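Local structure of putative lipoprotein (Clostridium difficile, 4EXR) at residues F30-T35 with N82-L87; L140-Y145 with K159-K164. The protein is a predicted lipoprotein of unknown function, built from two tandem PepSY (YPEB) domains and assembled as a dimer. One frame throughout, in Å; residues are numbered along the deposited sequence.

Interaction 1 of 2, residues F30-T35 with N82-L87; sequences FKVPYT and NTKDVL
Phe-30, Lys-31 and Val-32 run beside the turn that opens 82-87, joining the lead-in to helix 34-44 of the first PepSY domain to the connection between its antiparallel strands 73-80 and 86-93. Phe-30 brings its CA to 3.6 Å from Asn-82 OD1, while its ring, with the amide ND2 of Asn-82 lying obliquely to it, packs edge-to-face with Phe-62. At Lys-31 comes the one hydrogen bond between the segments: its backbone N donates to Asn-82 OD1 at 3.2 Å. The N-H points almost straight at the oxygen (170°), although the donor is tilted 32° from the carbonyl plane. The Lys-31 side chain crosses that of Asn-82 at about a right angle, CB lying 3.5 Å from Asn-82 O.

Val-32 is the buried residue of the contact. Its backbone also pairs with Ala-81, which precedes the turn, and its carbonyl O takes a hydrogen bond from Tyr-64 OH. Within the turn, Asp-80 OD1 accepts from the backbone N of both Asn-82 and Thr-83, and Thr-83 OG1 accepts from that of Asp-85, forming an ST turn; farther on, Leu-87 makes backbone hydrogen bonds to the second subunit. Val-32 reaches the turn through one methyl: CG2, anti to the carbonyl carbon, lies 3.8 Å from Lys-84 N and 3.9 Å from Lys-84 CB.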
loop_
_atom_site.group_PDB
_atom_site.type_symbol
_atom_site.label_atom_id
_atom_site.label_comp_id
_atom_site.label_asym_id
_atom_site.label_seq_id
_atom_site.Cartn_x
_atom_site.Cartn_y
_atom_site.Cartn_z
ATOM N N PHE A 30 18.546 -17.729 -5.752
ATOM C CA PHE A 30 17.415 -17.336 -4.939
ATOM C C PHE A 30 16.847 -18.567 -4.264
ATOM O O PHE A 30 16.405 -19.505 -4.928
ATOM C CB PHE A 30 16.377 -16.586 -5.793
ATOM C CG PHE A 30 16.963 -15.408 -6.514
ATOM C CD1 PHE A 30 17.311 -14.258 -5.811
ATOM C CD2 PHE A 30 17.259 -15.483 -7.869
ATOM C CE1 PHE A 30 17.889 -13.176 -6.459
ATOM C CE2 PHE A 30 17.853 -14.408 -8.528
ATOM C CZ PHE A 30 18.160 -13.250 -7.824
ATOM N N LYS A 31 16.876 -18.564 -2.938
ATOM C CA LYS A 31 16.398 -19.711 -2.182
ATOM C C LYS A 31 14.914 -19.979 -2.407
ATOM O O LYS A 31 14.462 -21.118 -2.299
ATOM C CB LYS A 31 16.688 -19.524 -0.697
ATOM C CG LYS A 31 18.186 -19.409 -0.406
ATOM C CD LYS A 31 18.447 -19.522 1.072
ATOM C CE LYS A 31 19.916 -19.288 1.375
ATOM N NZ LYS A 31 20.826 -20.300 0.769
ATOM N N VAL A 32 14.170 -18.923 -2.724
ATOM C CA VAL A 32 12.737 -19.027 -3.003
ATOM C C VAL A 32 12.547 -18.949 -4.508
ATOM O O VAL A 32 12.846 -17.927 -5.125
ATOM C CB VAL A 32 11.946 -17.890 -2.326
ATOM C CG1 VAL A 32 10.434 -18.021 -2.598
ATOM C CG2 VAL A 32 12.228 -17.867 -0.830
ATOM N N PRO A 33 12.086 -20.044 -5.118
ATOM C CA PRO A 33 11.864 -19.996 -6.568
ATOM C C PRO A 33 10.612 -19.166 -6.896
ATOM O O PRO A 33 9.744 -18.974 -6.036
ATOM C CB PRO A 33 11.680 -21.466 -6.940
ATOM C CG PRO A 33 11.136 -22.093 -5.717
ATOM C CD PRO A 33 11.736 -21.351 -4.540
ATOM N N TYR A 34 10.522 -18.658 -8.121
ATOM C CA TYR A 34 9.407 -17.771 -8.458
ATOM C C TYR A 34 8.059 -18.463 -8.289
ATOM O O TYR A 34 7.060 -17.819 -7.980
ATOM C CB TYR A 34 9.570 -17.188 -9.864
ATOM C CG TYR A 34 9.053 -18.088 -10.960
ATOM C CD1 TYR A 34 9.814 -19.147 -11.438
ATOM C CD2 TYR A 34 7.788 -17.883 -11.507
ATOM C CE1 TYR A 34 9.333 -19.975 -12.442
ATOM C CE2 TYR A 34 7.298 -18.700 -12.499
ATOM C CZ TYR A 34 8.067 -19.741 -12.963
ATOM O OH TYR A 34 7.562 -20.547 -13.953
ATOM N N THR A 35 8.044 -19.783 -8.455
ATOM C CA THR A 35 6.814 -20.560 -8.299
ATOM C C THR A 35 6.300 -20.571 -6.862
ATOM O O THR A 35 5.092 -20.626 -6.633
ATOM C CB THR A 35 6.987 -22.013 -8.802
ATOM O OG1 THR A 35 8.167 -22.584 -8.229
ATOM C CG2 THR A 35 7.126 -22.033 -10.316
ATOM N N ASN A 82 14.830 -14.705 -0.745
ATOM C CA ASN A 82 15.704 -15.633 -0.033
ATOM C C ASN A 82 15.107 -16.149 1.271
ATOM O O ASN A 82 15.296 -17.310 1.629
ATOM C CB ASN A 82 17.088 -15.015 0.191
ATOM C CG ASN A 82 17.882 -14.926 -1.094
ATOM O OD1 ASN A 82 18.213 -15.950 -1.695
ATOM N ND2 ASN A 82 18.176 -13.708 -1.535
ATOM N N THR A 83 14.362 -15.295 1.965
ATOM C CA THR A 83 13.854 -15.653 3.287
ATOM C C THR A 83 12.377 -16.001 3.285
ATOM O O THR A 83 11.878 -16.586 4.247
ATOM C CB THR A 83 14.092 -14.528 4.305
ATOM O OG1 THR A 83 13.238 -13.421 4.002
ATOM C CG2 THR A 83 15.555 -14.072 4.272
ATOM N N LYS A 84 11.682 -15.624 2.211
ATOM C CA LYS A 84 10.251 -15.872 2.069
ATOM C C LYS A 84 9.393 -14.958 2.960
ATOM O O LYS A 84 8.169 -15.102 2.997
ATOM C CB LYS A 84 9.925 -17.354 2.309
ATOM C CG LYS A 84 8.812 -17.923 1.460
ATOM C CD LYS A 84 8.285 -19.229 2.050
ATOM C CE LYS A 84 9.303 -20.351 1.952
ATOM N NZ LYS A 84 9.400 -20.900 0.569
ATOM N N ASP A 85 10.027 -14.019 3.664
ATOM C CA ASP A 85 9.292 -13.037 4.473
ATOM C C ASP A 85 8.375 -12.187 3.594
ATOM O O ASP A 85 8.797 -11.712 2.543
ATOM C CB ASP A 85 10.250 -12.070 5.155
ATOM C CG ASP A 85 11.111 -12.737 6.210
ATOM O OD1 ASP A 85 10.604 -13.640 6.916
ATOM O OD2 ASP A 85 12.300 -12.353 6.323
ATOM N N VAL A 86 7.143 -11.971 4.044
ATOM C CA VAL A 86 6.214 -11.069 3.363
ATOM C C VAL A 86 6.548 -9.637 3.775
ATOM O O VAL A 86 6.418 -9.280 4.932
ATOM C CB VAL A 86 4.754 -11.398 3.726
ATOM C CG1 VAL A 86 3.772 -10.395 3.062
ATOM C CG2 VAL A 86 4.421 -12.821 3.307
ATOM N N LEU A 87 7.014 -8.828 2.832
ATOM C CA LEU A 87 7.436 -7.461 3.132
ATOM C C LEU A 87 6.292 -6.459 2.938
ATOM O O LEU A 87 6.274 -5.380 3.525
ATOM C CB LEU A 87 8.575 -7.078 2.207
ATOM C CG LEU A 87 9.756 -8.050 2.321
ATOM C CD1 LEU A 87 10.847 -7.665 1.347
ATOM C CD2 LEU A 87 10.264 -8.087 3.761
#

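Interaction 2 of 2, residues L140-Y145 with K159-K164; sequences LDVTFY and KVDSKK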
loop_
_atom_site.group_PDB
_atom_site.type_symbol
_atom_site.label_atom_id
_atom_site.label_comp_id
_atom_site.label_asym_id
_atom_site.label_seq_id
_atom_site.Cartn_x
_atom_site.Cartn_y
_atom_site.Cartn_z
ATOM N N LEU A 140 -1.232 -8.265 -26.048
ATOM C CA LEU A 140 -1.645 -8.923 -27.287
ATOM C C LEU A 140 -1.743 -10.433 -27.100
ATOM O O LEU A 140 -1.415 -11.203 -28.011
ATOM C CB LEU A 140 -0.666 -8.603 -28.427
ATOM C CG LEU A 140 -0.418 -7.117 -28.708
ATOM C CD1 LEU A 140 0.615 -6.933 -29.823
ATOM C CD2 LEU A 140 -1.732 -6.408 -29.049
ATOM N N ASP A 141 -2.158 -10.839 -25.900
ATOM C CA ASP A 141 -2.371 -12.247 -25.556
ATOM C C ASP A 141 -1.080 -13.067 -25.450
ATOM O O ASP A 141 -1.119 -14.294 -25.336
ATOM C CB ASP A 141 -3.350 -12.904 -26.542
ATOM C CG ASP A 141 -4.361 -13.787 -25.849
ATOM O OD1 ASP A 141 -4.680 -13.501 -24.669
ATOM O OD2 ASP A 141 -4.833 -14.760 -26.483
ATOM N N VAL A 142 0.057 -12.386 -25.491
ATOM C CA VAL A 142 1.347 -13.041 -25.386
ATOM C C VAL A 142 1.906 -12.740 -24.002
ATOM O O VAL A 142 2.075 -11.584 -23.655
ATOM C CB VAL A 142 2.353 -12.504 -26.434
ATOM C CG1 VAL A 142 3.707 -13.201 -26.277
ATOM C CG2 VAL A 142 1.819 -12.686 -27.839
ATOM N N THR A 143 2.167 -13.778 -23.210
ATOM C CA THR A 143 2.845 -13.593 -21.926
ATOM C C THR A 143 4.339 -13.720 -22.169
ATOM O O THR A 143 4.819 -14.724 -22.705
ATOM C CB THR A 143 2.364 -14.612 -20.870
ATOM O OG1 THR A 143 0.967 -14.407 -20.634
ATOM C CG2 THR A 143 3.137 -14.454 -19.542
ATOM N N PHE A 144 5.078 -12.685 -21.794
ATOM C CA PHE A 144 6.500 -12.666 -22.057
ATOM C C PHE A 144 7.289 -12.326 -20.795
ATOM O O PHE A 144 6.780 -11.670 -19.882
ATOM C CB PHE A 144 6.818 -11.659 -23.172
ATOM C CG PHE A 144 6.265 -10.282 -22.917
ATOM C CD1 PHE A 144 6.976 -9.362 -22.161
ATOM C CD2 PHE A 144 5.028 -9.910 -23.424
ATOM C CE1 PHE A 144 6.457 -8.104 -21.907
ATOM C CE2 PHE A 144 4.511 -8.654 -23.180
ATOM C CZ PHE A 144 5.229 -7.745 -22.425
ATOM N N TYR A 145 8.535 -12.792 -20.750
ATOM C CA TYR A 145 9.483 -12.269 -19.783
ATOM C C TYR A 145 10.016 -10.962 -20.348
ATOM O O TYR A 145 10.283 -10.855 -21.543
ATOM C CB TYR A 145 10.654 -13.231 -19.584
ATOM C CG TYR A 145 10.384 -14.395 -18.649
ATOM C CD1 TYR A 145 10.497 -14.244 -17.270
ATOM C CD2 TYR A 145 10.059 -15.651 -19.151
ATOM C CE1 TYR A 145 10.266 -15.308 -16.413
ATOM C CE2 TYR A 145 9.840 -16.730 -18.299
ATOM C CZ TYR A 145 9.947 -16.547 -16.937
ATOM O OH TYR A 145 9.714 -17.608 -16.095
ATOM N N LYS A 159 12.224 -8.496 -24.491
ATOM C CA LYS A 159 11.030 -9.295 -24.258
ATOM C C LYS A 159 11.179 -10.662 -24.904
ATOM O O LYS A 159 11.495 -10.767 -26.094
ATOM C CB LYS A 159 9.784 -8.560 -24.758
ATOM C CG LYS A 159 9.607 -7.219 -24.059
ATOM C CD LYS A 159 8.361 -6.468 -24.490
ATOM C CE LYS A 159 8.214 -5.196 -23.658
ATOM N NZ LYS A 159 7.054 -4.373 -24.077
ATOM N N VAL A 160 10.988 -11.703 -24.097
ATOM C CA VAL A 160 11.143 -13.083 -24.541
ATOM C C VAL A 160 9.823 -13.840 -24.355
ATOM O O VAL A 160 9.282 -13.856 -23.250
ATOM C CB VAL A 160 12.239 -13.795 -23.712
ATOM C CG1 VAL A 160 12.375 -15.254 -24.122
ATOM C CG2 VAL A 160 13.583 -13.056 -23.815
ATOM N N ASP A 161 9.304 -14.456 -25.425
ATOM C CA ASP A 161 8.113 -15.312 -25.319
ATOM C C ASP A 161 8.313 -16.373 -24.235
ATOM O O ASP A 161 9.290 -17.132 -24.261
ATOM C CB ASP A 161 7.809 -16.000 -26.655
ATOM C CG ASP A 161 6.485 -16.752 -26.631
ATOM O OD1 ASP A 161 6.380 -17.775 -25.915
ATOM O OD2 ASP A 161 5.546 -16.326 -27.336
ATOM N N SER A 162 7.391 -16.422 -23.279
ATOM C CA SER A 162 7.595 -17.234 -22.072
ATOM C C SER A 162 7.523 -18.743 -22.342
ATOM O O SER A 162 7.981 -19.551 -21.524
ATOM C CB SER A 162 6.587 -16.845 -20.991
ATOM O OG SER A 162 5.272 -17.124 -21.440
ATOM N N LYS A 163 6.947 -19.126 -23.480
ATOM C CA LYS A 163 6.890 -20.535 -23.850
ATOM C C LYS A 163 7.902 -20.889 -24.945
ATOM O O LYS A 163 8.625 -21.886 -24.836
ATOM C CB LYS A 163 5.486 -20.941 -24.300
ATOM C CG LYS A 163 4.389 -20.822 -23.245
ATOM C CD LYS A 163 3.077 -21.362 -23.823
ATOM C CE LYS A 163 1.840 -20.735 -23.187
ATOM N NZ LYS A 163 1.550 -21.222 -21.807
ATOM N N LYS A 164 7.952 -20.065 -25.988
ATOM C CA LYS A 164 8.703 -20.387 -27.203
ATOM C C LYS A 164 10.159 -19.940 -27.154
ATOM O O LYS A 164 10.987 -20.449 -27.910
ATOM C CB LYS A 164 8.042 -19.752 -28.431
ATOM C CG LYS A 164 6.616 -20.213 -28.720
ATOM C CD LYS A 164 6.036 -19.414 -29.890
ATOM C CE LYS A 164 4.521 -19.532 -29.978
ATOM N NZ LYS A 164 3.956 -18.544 -30.946
#
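This is a buried antiparallel strand pairing at the open end of the hairpin formed by strands 142-151 and 154-161, in the second PepSY domain. Tyr-145 and Val-160 form a hydrogen-bonded pair, each backbone N donating to the other's O at 2.8 Å, with the donors in the carbonyl planes. Their side chains share the face of the sheet covered by helix 116-126, where Tyr-145 meets Ala-119 and Val-160 meets Ile-122; Tyr-145 OH bonds to Met-114 O.

Phe-144 and Asp-161 form the adjoining non-hydrogen-bonded pair. Phe-144 CG sits between the backbone N and the carbonyl carbon (chi1 53°), and the side chain runs alongside the extended Lys-159 chain, pointing the same way. Lys-159 CD makes an off-centre CH-pi contact, 4.1 Å from the centroid of the Phe-144 ring, and comes within 3.6 Å of Phe-144 CE1.

The hairpin lies in the middle of the four strands this domain gives to the antiparallel sheet, between 130-139 and 167-172. As strand 154-161 ends, Ser-162 grips Thr-143 O twice: its N donates in the carbonyl plane at 3.1 Å, and its OG donates from above that plane at 2.8 Å. Beyond it the chain turns, with Asp-161 OD1 accepting from the backbone N of Lys-163 (an Asx turn) and from that of Lys-164, both at 2.8 Å, while Asp-161 OD2 lies 3.8 Å from Val-142 CG1.

How the interactions relate
Interaction 1 is a surface contact in the first PepSY domain and interaction 2 a buried one in the second. Their centres lie 23 Å apart, on opposite sides of the chain's centre, yet both reach the same eight-stranded sheet. Interaction 1, which joins a turn to a helix lead-in, relies on a side-chain amide bonded to a backbone N–H and on modest methyl packing; interaction 2 uses reciprocal strand bonds, a doubly held carbonyl and an aromatic–alkyl contact. The two nevertheless meet at their margins: Tyr-34 CZ of 30-35 packs 4.1 Å from Tyr-145 OH of 140-145, and both tyrosines touch Ile-113 in the linking region.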